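Local coordinates for protein Wss1p (Saccharomyces cerevisiae FostersO, PDB 5XBN) that cleaves DNA-binding proteins as a zinc-dependent, DNA-dependent endopeptidase, taking part in the repair of toxic DNA-protein cross-links, at residues A[41-46]-A[101-106]. Numbering follows the deposited sequence.
Sequences KEDALN and FQFLPM
The first turns of helix 41-54 and the loop leading into helix 106-118 come closest at A44 and F103, whose CA atoms lie 8.0 Å apart; the side chain of F103 reaches across this interval. With CG anti to its own carbonyl carbon (chi1 -69°), the ring meets the helix with its far end. CE1 packs on the methyl of A44, 3.7 Å from CB, while CE2 approaches CB of D43, also at 3.7 Å. CZ, between them, comes within 3.7 Å of the backbone N of A44. Phenylalanine suits this place because a long, flat apolar side chain can touch both CB atoms at once. Alanine suits a buried helix position next to a ring, since its methyl lets the phenyl come near the backbone. D43, an exposed residue, meets the ring through its CB methylene, its carboxylate lying farther off. The ring also touches L47, one turn on, and R95 of strand 89-96. An alanine in place of F103 would probably open a gap beside the A44 methyl and leave the CB atoms of D43 and A44 without their apolar partner. With no hydrogen bond or salt bridge across, this small join, away from the zinc site, depends on shape and apolar burial.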
# COMPACT_ATOMS: atom_id res chain seq x y z
N LYS A 41 5.15 3.88 -16.50
CA LYS A 41 3.98 4.14 -15.65
C LYS A 41 2.91 3.06 -15.81
O LYS A 41 2.08 2.86 -14.93
CB LYS A 41 3.38 5.51 -15.96
CG LYS A 41 2.64 5.58 -17.28
CD LYS A 41 2.17 7.00 -17.55
CE LYS A 41 1.29 7.08 -18.79
NZ LYS A 41 0.82 8.48 -19.01
N GLU A 42 2.93 2.37 -16.95
CA GLU A 42 2.02 1.26 -17.16
C GLU A 42 2.35 0.15 -16.17
O GLU A 42 1.46 -0.43 -15.56
CB GLU A 42 2.11 0.74 -18.60
CG GLU A 42 1.75 1.76 -19.68
CD GLU A 42 2.89 2.72 -20.02
OE1 GLU A 42 4.04 2.49 -19.59
OE2 GLU A 42 2.62 3.72 -20.73
N ASP A 43 3.64 -0.14 -16.03
CA ASP A 43 4.13 -1.10 -15.04
C ASP A 43 3.73 -0.67 -13.64
O ASP A 43 3.31 -1.49 -12.83
CB ASP A 43 5.64 -1.25 -15.10
CG ASP A 43 6.10 -2.10 -16.27
OD1 ASP A 43 5.22 -2.70 -16.93
OD2 ASP A 43 7.32 -2.18 -16.52
N ALA A 44 3.88 0.63 -13.37
CA ALA A 44 3.61 1.17 -12.05
C ALA A 44 2.14 1.01 -11.70
O ALA A 44 1.79 0.68 -10.56
CB ALA A 44 4.02 2.65 -11.96
N LEU A 45 1.27 1.25 -12.68
CA LEU A 45 -0.16 1.11 -12.46
C LEU A 45 -0.56 -0.34 -12.18
O LEU A 45 -1.38 -0.62 -11.30
CB LEU A 45 -0.95 1.66 -13.65
CG LEU A 45 -2.47 1.71 -13.48
CD1 LEU A 45 -2.84 2.58 -12.28
CD2 LEU A 45 -3.16 2.18 -14.75
N ASN A 46 0.03 -1.28 -12.93
CA ASN A 46 -0.25 -2.69 -12.68
C ASN A 46 0.19 -3.06 -11.27
O ASN A 46 -0.49 -3.81 -10.57
CB ASN A 46 0.46 -3.58 -13.71
CG ASN A 46 0.33 -5.07 -13.38
OD1 ASN A 46 1.24 -5.67 -12.81
ND2 ASN A 46 -0.81 -5.66 -13.74
N PHE A 101 13.88 4.56 -12.35
CA PHE A 101 13.53 3.50 -13.29
C PHE A 101 13.31 2.16 -12.60
O PHE A 101 12.71 1.26 -13.17
CB PHE A 101 14.61 3.33 -14.36
CG PHE A 101 14.65 4.44 -15.37
CD1 PHE A 101 15.42 5.57 -15.14
CD2 PHE A 101 13.91 4.36 -16.54
CE1 PHE A 101 15.45 6.61 -16.06
CE2 PHE A 101 13.94 5.39 -17.47
CZ PHE A 101 14.71 6.52 -17.22
N GLN A 102 13.81 2.05 -11.37
CA GLN A 102 13.75 0.78 -10.67
C GLN A 102 12.62 0.78 -9.65
O GLN A 102 12.52 1.68 -8.81
CB GLN A 102 15.08 0.50 -9.98
CG GLN A 102 15.18 -0.87 -9.34
CD GLN A 102 16.46 -1.58 -9.72
OE1 GLN A 102 16.45 -2.53 -10.51
NE2 GLN A 102 17.58 -1.14 -9.15
N PHE A 103 11.76 -0.23 -9.72
CA PHE A 103 10.69 -0.39 -8.75
C PHE A 103 11.19 -1.11 -7.51
O PHE A 103 12.02 -2.02 -7.59
CB PHE A 103 9.52 -1.15 -9.37
CG PHE A 103 8.79 -0.37 -10.44
CD1 PHE A 103 8.02 0.73 -10.10
CD2 PHE A 103 8.88 -0.73 -11.77
CE1 PHE A 103 7.35 1.45 -11.06
CE2 PHE A 103 8.21 -0.01 -12.75
CZ PHE A 103 7.45 1.08 -12.39
N LEU A 104 10.69 -0.70 -6.35
CA LEU A 104 10.96 -1.41 -5.10
C LEU A 104 10.37 -2.81 -5.18
O LEU A 104 9.42 -3.04 -5.94
CB LEU A 104 10.38 -0.65 -3.90
CG LEU A 104 10.85 0.78 -3.62
CD1 LEU A 104 10.05 1.38 -2.46
CD2 LEU A 104 12.34 0.82 -3.31
N PRO A 105 10.92 -3.76 -4.40
CA PRO A 105 10.34 -5.10 -4.40
C PRO A 105 8.92 -5.09 -3.85
O PRO A 105 8.61 -4.29 -2.97
CB PRO A 105 11.28 -5.89 -3.47
CG PRO A 105 12.55 -5.11 -3.45
CD PRO A 105 12.13 -3.67 -3.57
N MSE A 106 8.08 -5.98 -4.38
CA MSE A 106 6.71 -6.11 -3.94
C MSE A 106 6.59 -6.29 -2.43
O MSE A 106 5.68 -5.74 -1.80
CB MSE A 106 6.05 -7.29 -4.66
CG MSE A 106 4.66 -7.60 -4.18
SE MSE A 106 3.36 -6.45 -5.04
CE MSE A 106 3.18 -7.49 -6.68